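Long-range contacts in hydrogenase maturation factor (Thermoanaerobacter tengcongensis, PDB 3VTH), which probably transfers a carbamoyl group from carbamoyl phosphate, using ATP, to the C-terminal cysteine of HypE during maturation of [NiFe]-hydrogenases: residues V254-V259 against L304-P309; K399-A404 against F450-E455; I502-D507 against A520-C525. One frame throughout, in Å; residues are numbered along the deposited sequence.

Contact 1: V254-V259 against L304-P309; sequences VMMRDV and LGVMLP. With APC (diphosphomethylphosphonic acid adenosyl ester), chain F.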
loop_
_atom_site.group_PDB
_atom_site.type_symbol
_atom_site.label_atom_id
_atom_site.label_comp_id
_atom_site.label_asym_id
_atom_site.label_seq_id
_atom_site.Cartn_x
_atom_site.Cartn_y
_atom_site.Cartn_z
ATOM N N VAL A 254 2.020 -11.864 10.587
ATOM C CA VAL A 254 1.390 -12.561 11.702
ATOM C C VAL A 254 0.400 -11.608 12.386
ATOM O O VAL A 254 0.650 -10.399 12.472
ATOM C CB VAL A 254 2.480 -13.081 12.692
ATOM C CG1 VAL A 254 1.881 -13.600 13.988
ATOM C CG2 VAL A 254 3.284 -14.216 12.048
ATOM N N MET A 255 -0.743 -12.147 12.807
ATOM C CA MET A 255 -1.687 -11.413 13.622
ATOM C C MET A 255 -1.471 -11.731 15.096
ATOM O O MET A 255 -1.411 -12.896 15.476
ATOM C CB MET A 255 -3.131 -11.750 13.238
ATOM C CG MET A 255 -4.151 -10.948 14.034
ATOM S SD MET A 255 -5.864 -11.257 13.536
ATOM C CE MET A 255 -5.937 -10.365 11.992
ATOM N N MET A 256 -1.362 -10.695 15.916
ATOM C CA MET A 256 -1.264 -10.864 17.365
ATOM C C MET A 256 -2.441 -10.179 18.041
ATOM O O MET A 256 -3.093 -9.342 17.428
ATOM C CB MET A 256 0.054 -10.291 17.866
ATOM C CG MET A 256 1.245 -10.950 17.180
ATOM S SD MET A 256 2.776 -10.671 18.058
ATOM C CE MET A 256 3.932 -11.376 16.887
ATOM N N ARG A 257 -2.706 -10.531 19.294
ATOM C CA ARG A 257 -3.944 -10.117 19.948
ATOM C C ARG A 257 -3.972 -8.640 20.332
ATOM O O ARG A 257 -5.018 -8.005 20.231
ATOM C CB ARG A 257 -4.260 -11.025 21.150
ATOM C CG ARG A 257 -3.307 -10.893 22.313
ATOM C CD ARG A 257 -3.230 -12.171 23.156
ATOM N NE ARG A 257 -4.509 -12.531 23.767
ATOM C CZ ARG A 257 -5.257 -13.573 23.393
ATOM N NH1 ARG A 257 -4.857 -14.381 22.409
ATOM N NH2 ARG A 257 -6.404 -13.812 24.016
ATOM N N ASP A 258 -2.828 -8.094 20.751
ATOM C CA ASP A 258 -2.748 -6.694 21.206
ATOM C C ASP A 258 -1.305 -6.208 21.242
ATOM O O ASP A 258 -0.372 -6.997 21.010
ATOM C CB ASP A 258 -3.413 -6.509 22.591
ATOM C CG ASP A 258 -2.836 -7.433 23.660
ATOM O OD1 ASP A 258 -1.648 -7.822 23.577
ATOM O OD2 ASP A 258 -3.578 -7.767 24.600
ATOM N N VAL A 259 -1.118 -4.925 21.558
ATOM C CA VAL A 259 0.217 -4.320 21.551
ATOM C C VAL A 259 1.138 -4.989 22.572
ATOM O O VAL A 259 2.325 -5.170 22.307
ATOM C CB VAL A 259 0.178 -2.774 21.748
ATOM C CG1 VAL A 259 1.598 -2.202 21.793
ATOM C CG2 VAL A 259 -0.596 -2.112 20.595
ATOM N N LEU A 304 9.680 -8.312 11.606
ATOM C CA LEU A 304 8.478 -9.117 11.525
ATOM C C LEU A 304 7.349 -8.206 11.034
ATOM O O LEU A 304 7.284 -7.040 11.428
ATOM C CB LEU A 304 8.145 -9.636 12.926
ATOM C CG LEU A 304 7.757 -11.075 13.269
ATOM C CD1 LEU A 304 8.516 -12.149 12.468
ATOM C CD2 LEU A 304 7.982 -11.278 14.800
ATOM N N GLY A 305 6.465 -8.737 10.191
ATOM C CA GLY A 305 5.271 -8.011 9.771
ATOM C C GLY A 305 4.144 -8.401 10.702
ATOM O O GLY A 305 3.775 -9.575 10.763
ATOM N N VAL A 306 3.617 -7.429 11.447
ATOM C CA VAL A 306 2.610 -7.722 12.473
ATOM C C VAL A 306 1.367 -6.872 12.299
ATOM O O VAL A 306 1.462 -5.689 12.021
ATOM C CB VAL A 306 3.176 -7.524 13.909
ATOM C CG1 VAL A 306 2.158 -7.958 14.967
ATOM C CG2 VAL A 306 4.449 -8.340 14.087
ATOM N N MET A 307 0.204 -7.492 12.467
ATOM C CA MET A 307 -1.059 -6.784 12.488
ATOM C C MET A 307 -1.859 -7.156 13.736
ATOM O O MET A 307 -1.641 -8.213 14.371
ATOM C CB MET A 307 -1.877 -7.118 11.231
ATOM C CG MET A 307 -2.416 -8.570 11.224
ATOM S SD MET A 307 -3.036 -9.126 9.618
ATOM C CE MET A 307 -3.711 -7.589 8.997
ATOM N N LEU A 308 -2.799 -6.290 14.075
ATOM C CA LEU A 308 -3.718 -6.545 15.176
ATOM C C LEU A 308 -5.050 -6.999 14.576
ATOM O O LEU A 308 -5.234 -6.899 13.371
ATOM C CB LEU A 308 -3.885 -5.264 16.010
ATOM C CG LEU A 308 -2.617 -4.755 16.711
ATOM C CD1 LEU A 308 -2.891 -3.484 17.523
ATOM C CD2 LEU A 308 -2.013 -5.835 17.619
ATOM N N PRO A 309 -5.981 -7.501 15.409
ATOM C CA PRO A 309 -7.308 -7.884 14.916
ATOM C C PRO A 309 -7.995 -6.707 14.210
ATOM O O PRO A 309 -7.838 -5.549 14.656
ATOM C CB PRO A 309 -8.069 -8.215 16.203
ATOM C CG PRO A 309 -7.029 -8.689 17.150
ATOM C CD PRO A 309 -5.827 -7.794 16.849
HETATM P PG APC F . 1.489 -14.513 -2.893
HETATM O O1G APC F . 0.203 -14.398 -2.117
HETATM O O2G APC F . 2.409 -15.569 -2.329
HETATM O O3G APC F . 1.314 -14.627 -4.380
HETATM P PB APC F . 2.263 -12.081 -1.553
HETATM O O1B APC F . 0.940 -11.391 -1.673
HETATM O O2B APC F . 3.472 -11.183 -1.724
HETATM O O3B APC F . 2.342 -13.148 -2.755
HETATM P PA APC F . 1.290 -12.558 1.397
HETATM O O1A APC F . 1.708 -13.397 2.581
HETATM O O2A APC F . -0.154 -12.618 1.052
HETATM C C3A APC F . 2.374 -13.036 -0.003
HETATM O "O5'" APC F . 1.587 -10.996 1.667
HETATM C "C5'" APC F . 2.302 -10.504 2.797
HETATM C "C4'" APC F . 3.264 -9.419 2.320
HETATM O "O4'" APC F . 3.872 -8.862 3.491
HETATM C "C3'" APC F . 4.379 -10.021 1.461
HETATM O "O3'" APC F . 4.695 -9.185 0.334
HETATM C "C2'" APC F . 5.572 -10.038 2.394
HETATM O "O2'" APC F . 6.829 -10.035 1.690
HETATM C "C1'" APC F . 5.286 -8.846 3.306
HETATM N N9 APC F . 5.997 -9.101 4.554
HETATM C C8 APC F . 5.654 -9.970 5.543
HETATM N N7 APC F . 6.601 -9.957 6.515
HETATM C C5 APC F . 7.555 -9.078 6.139
HETATM C C6 APC F . 8.837 -8.583 6.686
HETATM N N6 APC F . 9.301 -9.024 7.873
HETATM N N1 APC F . 9.523 -7.670 5.964
HETATM C C2 APC F . 9.075 -7.197 4.782
HETATM N N3 APC F . 7.929 -7.597 4.208
HETATM C C4 APC F . 7.149 -8.517 4.841
#
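CG of Met255 is anti to the backbone N (chi1 -177°) and CG of Met307 sits between the backbone N and the carbonyl carbon (chi1 70°), and the two side chains touch. The two belong to neighbouring parallel strands in the mixed sheet of the YrdC-like (telomere recombination) domain. Met255 CB lies 3.8 Å from Met307 CG, and the two side chains cross obliquely. Met255 then bends at chi3, which brings CE to 3.9 Å from Met307 SD. Helix 312-320 covers Met255 through His314 and Met318.

Three backbone bonds join the strands. Val254 N donates to Gly305 O, Met307 N to Val254 O, and Met256 N to Met307 O, all at 2.9 Å. Past Met255 the first strand ends, but Met256 still packs across: its CG is 3.8 Å from Val306 CG1, with the side chains at about a right angle. Val262 of helix 259-265 touches both residues.

At the other end, Leu304 and Gly305 line the nucleotide pocket. The adenine amino N6 of the ATP analogue lies 3.7 Å from Gly305 N. Beyond the strands, Pro309 packs against the loop after strand 254-255, with CD 3.2 Å from Met256 O.

Contact 2: K399-A404 against F450-E455; sequences KASILA and FRVDPE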
loop_
_atom_site.group_PDB
_atom_site.type_symbol
_atom_site.label_atom_id
_atom_site.label_comp_id
_atom_site.label_asym_id
_atom_site.label_seq_id
_atom_site.Cartn_x
_atom_site.Cartn_y
_atom_site.Cartn_z
ATOM N N LYS A 399 -6.442 18.928 -15.647
ATOM C CA LYS A 399 -6.767 19.362 -16.997
ATOM C C LYS A 399 -7.876 18.484 -17.600
ATOM O O LYS A 399 -8.896 18.984 -18.079
ATOM C CB LYS A 399 -5.496 19.304 -17.855
ATOM C CG LYS A 399 -5.246 20.536 -18.715
ATOM C CD LYS A 399 -6.125 20.589 -19.970
ATOM C CE LYS A 399 -5.766 21.785 -20.858
ATOM N NZ LYS A 399 -6.143 23.092 -20.238
ATOM N N ALA A 400 -7.659 17.169 -17.561
ATOM C CA ALA A 400 -8.614 16.182 -18.067
ATOM C C ALA A 400 -8.337 14.901 -17.278
ATOM O O ALA A 400 -7.330 14.839 -16.597
ATOM C CB ALA A 400 -8.382 15.959 -19.571
ATOM N N SER A 401 -9.213 13.901 -17.358
ATOM C CA SER A 401 -8.973 12.622 -16.666
ATOM C C SER A 401 -7.904 11.774 -17.365
ATOM O O SER A 401 -7.946 11.546 -18.585
ATOM C CB SER A 401 -10.259 11.811 -16.485
ATOM O OG SER A 401 -11.035 12.323 -15.409
ATOM N N ILE A 402 -6.946 11.314 -16.572
ATOM C CA ILE A 402 -5.847 10.499 -17.082
ATOM C C ILE A 402 -5.907 9.140 -16.404
ATOM O O ILE A 402 -6.159 9.058 -15.208
ATOM C CB ILE A 402 -4.482 11.174 -16.807
ATOM C CG1 ILE A 402 -4.295 12.356 -17.777
ATOM C CG2 ILE A 402 -3.300 10.157 -16.931
ATOM C CD1 ILE A 402 -3.149 13.288 -17.417
ATOM N N LEU A 403 -5.712 8.077 -17.176
ATOM C CA LEU A 403 -5.447 6.775 -16.586
ATOM C C LEU A 403 -3.942 6.508 -16.690
ATOM O O LEU A 403 -3.384 6.520 -17.776
ATOM C CB LEU A 403 -6.240 5.683 -17.317
ATOM C CG LEU A 403 -5.860 4.223 -17.025
ATOM C CD1 LEU A 403 -6.181 3.826 -15.561
ATOM C CD2 LEU A 403 -6.593 3.315 -18.004
ATOM N N ALA A 404 -3.303 6.270 -15.551
ATOM C CA ALA A 404 -1.908 5.846 -15.507
ATOM C C ALA A 404 -1.890 4.362 -15.166
ATOM O O ALA A 404 -2.446 3.957 -14.153
ATOM C CB ALA A 404 -1.136 6.660 -14.480
ATOM N N PHE A 450 -15.982 5.658 -9.633
ATOM C CA PHE A 450 -15.639 7.076 -9.549
ATOM C C PHE A 450 -16.019 7.921 -10.774
ATOM O O PHE A 450 -15.655 9.099 -10.849
ATOM C CB PHE A 450 -14.160 7.241 -9.167
ATOM C CG PHE A 450 -13.819 6.576 -7.869
ATOM C CD1 PHE A 450 -14.398 7.019 -6.674
ATOM C CD2 PHE A 450 -12.957 5.485 -7.833
ATOM C CE1 PHE A 450 -14.098 6.396 -5.461
ATOM C CE2 PHE A 450 -12.660 4.853 -6.626
ATOM C CZ PHE A 450 -13.230 5.310 -5.441
ATOM N N ARG A 451 -16.764 7.320 -11.707
ATOM C CA ARG A 451 -17.251 8.006 -12.914
ATOM C C ARG A 451 -16.111 8.599 -13.763
ATOM O O ARG A 451 -16.219 9.710 -14.281
ATOM C CB ARG A 451 -18.286 9.079 -12.552
ATOM C CG ARG A 451 -19.674 8.520 -12.194
ATOM C CD ARG A 451 -19.756 8.001 -10.767
ATOM N NE ARG A 451 -21.150 7.785 -10.378
ATOM C CZ ARG A 451 -21.643 6.648 -9.880
ATOM N NH1 ARG A 451 -20.843 5.599 -9.672
ATOM N NH2 ARG A 451 -22.939 6.569 -9.578
ATOM N N VAL A 452 -15.024 7.848 -13.889
ATOM C CA VAL A 452 -13.868 8.282 -14.657
ATOM C C VAL A 452 -13.958 7.740 -16.088
ATOM O O VAL A 452 -14.089 6.532 -16.307
ATOM C CB VAL A 452 -12.523 7.808 -14.015
ATOM C CG1 VAL A 452 -11.331 8.329 -14.811
ATOM C CG2 VAL A 452 -12.426 8.229 -12.536
ATOM N N ASP A 453 -13.887 8.637 -17.060
ATOM C CA ASP A 453 -13.703 8.234 -18.449
ATOM C C ASP A 453 -12.361 8.793 -18.930
ATOM O O ASP A 453 -12.266 9.966 -19.299
ATOM C CB ASP A 453 -14.891 8.699 -19.321
ATOM C CG ASP A 453 -16.185 7.911 -19.034
ATOM O OD1 ASP A 453 -16.142 6.829 -18.388
ATOM O OD2 ASP A 453 -17.258 8.379 -19.462
ATOM N N PRO A 454 -11.298 7.964 -18.886
ATOM C CA PRO A 454 -9.979 8.464 -19.229
ATOM C C PRO A 454 -9.967 9.121 -20.602
ATOM O O PRO A 454 -10.584 8.613 -21.545
ATOM C CB PRO A 454 -9.116 7.198 -19.236
ATOM C CG PRO A 454 -9.797 6.304 -18.245
ATOM C CD PRO A 454 -11.257 6.556 -18.456
ATOM N N GLU A 455 -9.276 10.251 -20.692
ATOM C CA GLU A 455 -9.096 10.948 -21.970
ATOM C C GLU A 455 -7.685 10.749 -22.534
ATOM O O GLU A 455 -7.475 10.817 -23.741
ATOM C CB GLU A 455 -9.464 12.425 -21.817
ATOM C CG GLU A 455 -10.965 12.599 -21.506
ATOM C CD GLU A 455 -11.458 14.045 -21.556
ATOM O OE1 GLU A 455 -10.745 14.943 -21.052
ATOM O OE2 GLU A 455 -12.580 14.284 -22.075
HETATM O O HOH W 1 -13.464 11.395 -16.194
#
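Leu403 lays its CB against the ring of Pro454, 3.7 Å from Pro454 CG and 3.8 Å from Pro454 CB. Leu476 touches the same proline from outside the two segments. Two residues earlier on each side, Ser401 CB is 4.0 Å from Val452 CG1, a methyl set anti to the backbone N (chi1 -178°). Met415 of strand 414-417 touches both Leu403 and Val452.

Two polar links join the segments, one direct and one through a water. Glu455 N donates to Ser401 O at 2.8 Å in a nearly straight bond, 169° at the hydrogen. The water makes the second link: it donates to Ser401 OG at 2.7 Å and accepts from Asp453 N at 2.9 Å. Ser401 OG is also hydrogen-bonded to Thr416 O, so this hydroxyl ties the water to the next strand.

Backbone bonds from Leu403 to Val456 and Ala458 continue the pairing into strand 456-460. The contact is thus the entry to a parallel strand pair. Helix 433-449 lies between the strands in sequence, as in the actin-like ATPase fold of the Kae1-like domain.

Contact 3: I502-D507 against A520-C525; sequences IGIAYD and AEILVC. With FE (Fe (III) ion), chain I; AP2 (phosphomethylphosphonic acid adenosyl ester), chain H.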
loop_
_atom_site.group_PDB
_atom_site.type_symbol
_atom_site.label_atom_id
_atom_site.label_comp_id
_atom_site.label_asym_id
_atom_site.label_seq_id
_atom_site.Cartn_x
_atom_site.Cartn_y
_atom_site.Cartn_z
ATOM N N ILE A 502 16.393 17.618 -7.271
ATOM C CA ILE A 502 17.365 16.540 -7.456
ATOM C C ILE A 502 16.675 15.225 -7.110
ATOM O O ILE A 502 16.212 15.043 -5.986
ATOM C CB ILE A 502 18.600 16.756 -6.562
ATOM C CG1 ILE A 502 19.333 18.036 -7.005
ATOM C CG2 ILE A 502 19.505 15.546 -6.605
ATOM C CD1 ILE A 502 20.304 18.617 -5.958
ATOM N N GLY A 503 16.586 14.323 -8.084
ATOM C CA GLY A 503 15.824 13.093 -7.920
ATOM C C GLY A 503 16.802 11.936 -7.832
ATOM O O GLY A 503 17.582 11.711 -8.754
ATOM N N ILE A 504 16.777 11.222 -6.711
ATOM C CA ILE A 504 17.631 10.050 -6.523
ATOM C C ILE A 504 16.719 8.817 -6.626
ATOM O O ILE A 504 15.910 8.554 -5.746
ATOM C CB ILE A 504 18.375 10.138 -5.172
ATOM C CG1 ILE A 504 19.258 11.410 -5.184
ATOM C CG2 ILE A 504 19.181 8.859 -4.915
ATOM C CD1 ILE A 504 19.884 11.790 -3.890
ATOM N N ALA A 505 16.822 8.108 -7.739
ATOM C CA ALA A 505 15.928 7.013 -8.034
ATOM C C ALA A 505 16.741 5.720 -8.028
ATOM O O ALA A 505 17.483 5.424 -8.975
ATOM C CB ALA A 505 15.265 7.235 -9.370
ATOM N N TYR A 506 16.627 4.967 -6.939
ATOM C CA TYR A 506 17.422 3.743 -6.779
ATOM C C TYR A 506 16.447 2.571 -6.741
ATOM O O TYR A 506 15.531 2.554 -5.929
ATOM C CB TYR A 506 18.268 3.780 -5.490
ATOM C CG TYR A 506 19.479 4.709 -5.508
ATOM C CD1 TYR A 506 19.870 5.378 -6.680
ATOM C CD2 TYR A 506 20.263 4.870 -4.363
ATOM C CE1 TYR A 506 21.012 6.185 -6.719
ATOM C CE2 TYR A 506 21.402 5.686 -4.373
ATOM C CZ TYR A 506 21.765 6.345 -5.558
ATOM O OH TYR A 506 22.876 7.146 -5.573
ATOM N N ASP A 507 16.622 1.613 -7.639
ATOM C CA ASP A 507 15.779 0.401 -7.644
ATOM C C ASP A 507 16.466 -0.752 -8.366
ATOM O O ASP A 507 17.674 -0.686 -8.609
ATOM C CB ASP A 507 14.339 0.666 -8.162
ATOM C CG ASP A 507 14.262 1.046 -9.644
ATOM O OD1 ASP A 507 15.264 0.964 -10.408
ATOM O OD2 ASP A 507 13.151 1.445 -10.067
ATOM N N ALA A 520 20.007 3.168 -10.685
ATOM C CA ALA A 520 20.897 3.847 -9.766
ATOM C C ALA A 520 21.180 5.217 -10.344
ATOM O O ALA A 520 22.322 5.544 -10.699
ATOM C CB ALA A 520 22.176 3.039 -9.579
ATOM N N GLU A 521 20.121 6.018 -10.431
ATOM C CA GLU A 521 20.132 7.244 -11.221
ATOM C C GLU A 521 19.982 8.484 -10.356
ATOM O O GLU A 521 19.248 8.468 -9.367
ATOM C CB GLU A 521 18.968 7.227 -12.222
ATOM C CG GLU A 521 18.749 5.863 -12.903
ATOM C CD GLU A 521 19.984 5.391 -13.619
ATOM O OE1 GLU A 521 20.410 4.235 -13.376
ATOM O OE2 GLU A 521 20.544 6.193 -14.400
ATOM N N ILE A 522 20.685 9.547 -10.740
ATOM C CA ILE A 522 20.407 10.868 -10.207
ATOM C C ILE A 522 19.938 11.720 -11.367
ATOM O O ILE A 522 20.610 11.847 -12.397
ATOM C CB ILE A 522 21.618 11.579 -9.530
ATOM C CG1 ILE A 522 22.436 10.638 -8.651
ATOM C CG2 ILE A 522 21.138 12.828 -8.736
ATOM C CD1 ILE A 522 21.749 10.077 -7.512
ATOM N N LEU A 523 18.758 12.279 -11.192
ATOM C CA LEU A 523 18.149 13.120 -12.196
ATOM C C LEU A 523 18.021 14.522 -11.648
ATOM O O LEU A 523 18.010 14.728 -10.428
ATOM C CB LEU A 523 16.744 12.596 -12.509
ATOM C CG LEU A 523 16.593 11.096 -12.749
ATOM C CD1 LEU A 523 15.115 10.759 -13.021
ATOM C CD2 LEU A 523 17.504 10.644 -13.926
ATOM N N VAL A 524 17.934 15.487 -12.551
ATOM C CA VAL A 524 17.308 16.745 -12.215
ATOM C C VAL A 524 15.992 16.744 -12.984
ATOM O O VAL A 524 15.987 16.647 -14.213
ATOM C CB VAL A 524 18.177 17.945 -12.588
ATOM C CG1 VAL A 524 17.381 19.237 -12.443
ATOM C CG2 VAL A 524 19.445 17.976 -11.715
ATOM N N CYS A 525 14.877 16.797 -12.264
ATOM C CA CYS A 525 13.583 16.761 -12.932
ATOM C C CYS A 525 12.506 17.620 -12.308
ATOM O O CYS A 525 12.558 17.972 -11.124
ATOM C CB CYS A 525 13.077 15.329 -13.070
ATOM S SG CYS A 525 13.008 14.396 -11.550
HETATM FE FE FE I . 11.133 0.853 -9.865
HETATM P PB AP2 H . 11.903 -2.281 -10.310
HETATM O O1B AP2 H . 13.271 -2.597 -9.759
HETATM O O2B AP2 H . 11.644 -0.852 -10.678
HETATM O O3B AP2 H . 11.461 -3.292 -11.338
HETATM C C3A AP2 H . 10.828 -2.616 -8.889
HETATM P PA AP2 H . 11.026 -1.481 -7.485
HETATM O O1A AP2 H . 9.838 -1.886 -6.624
HETATM O O2A AP2 H . 11.233 -0.026 -7.829
HETATM O "O5'" AP2 H . 12.405 -1.946 -6.778
HETATM C "C5'" AP2 H . 12.415 -3.206 -6.118
HETATM C "C4'" AP2 H . 13.875 -3.531 -5.898
HETATM O "O4'" AP2 H . 14.396 -2.708 -4.853
HETATM C "C3'" AP2 H . 14.091 -4.954 -5.425
HETATM O "O3'" AP2 H . 14.025 -5.871 -6.523
HETATM C "C2'" AP2 H . 15.470 -4.824 -4.810
HETATM O "O2'" AP2 H . 16.413 -4.913 -5.884
HETATM C "C1'" AP2 H . 15.457 -3.416 -4.198
HETATM N N9 AP2 H . 15.226 -3.576 -2.734
HETATM C C8 AP2 H . 14.125 -4.072 -2.115
HETATM N N7 AP2 H . 14.286 -4.122 -0.765
HETATM C C5 AP2 H . 15.516 -3.646 -0.494
HETATM C C6 AP2 H . 16.332 -3.424 0.726
HETATM N N6 AP2 H . 15.849 -3.715 1.960
HETATM N N1 AP2 H . 17.586 -2.920 0.557
HETATM C C2 AP2 H . 18.085 -2.601 -0.656
HETATM N N3 AP2 H . 17.401 -2.791 -1.805
HETATM C C4 AP2 H . 16.137 -3.300 -1.786
#
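Gly503 and Leu523 form a hydrogen-bonded pair of two antiparallel strands in the second Kae1-like subdomain, which has the actin-like ATPase fold. Gly503 N donates to Leu523 O and Leu523 N to Gly503 O, both at 2.8 Å. Ala505 and Glu521 repeat the pattern, with a longer bond of 3.1 Å from Glu521 N to Ala505 O.

On the face carrying Ile502, Ile504, Tyr506 and Ile522, the isoleucines pack together. Ile522 CD1 reaches 3.7 Å from Ile504 CG1, the two side chains lying side by side and pointing the same way. Its CG2 meets Ile502 CG2. The Tyr506 ring has Ile504 CG2 over the centre of one face, 3.6 Å above the plane, in a CH-pi-like contact, while Glu521 N lies at its edge, in plane. Tyr506 OH is hydrogen-bonded to Thr681 OG1 of helix 666-692, which covers this face.

Around these strands, Glu521 folds back at chi2 (-57°) and its OE1 accepts from Ala520 N. Its OE2 forms a salt bridge to Arg532 on strand 530-542. Helix 483-494 packs on the other face, where His484 and Ile488 touch Ala505. The same helix supplies two iron ligands, His483 and His487. Strand 501-507 ends at the metal with Asp507. Asp734 also binds the iron, as do O2A and O2B, one from each phosphorus group of the methylene-bridged ADP analogue. His484 NE2 bonds to Asp507 OD1 and so probably helps to position the carboxylate, whose OD2 binds the iron at 2.1 Å.

In the fold
The contacts follow one another along the chain, each closing before the next opens. Contact 1 belongs to the YrdC-like domain and its mixed sheet. Contacts 2 and 3 lie in the two Kae1-like parts, in separate sheets. Their centres are about 28 Å apart, with nearest atoms about 16 Å apart. Contact 1 is on the opposite side of the chain's centre from both, about 38 Å from contact 2 and about 36 Å from contact 3, centre to centre. Contacts 1 and 3 each reach a nucleotide analogue, so the protein holds two distinct nucleotide sites. Contact 2 lies away from the metal and nucleotide sites, and helix 737-749 packs against its strand 402-404.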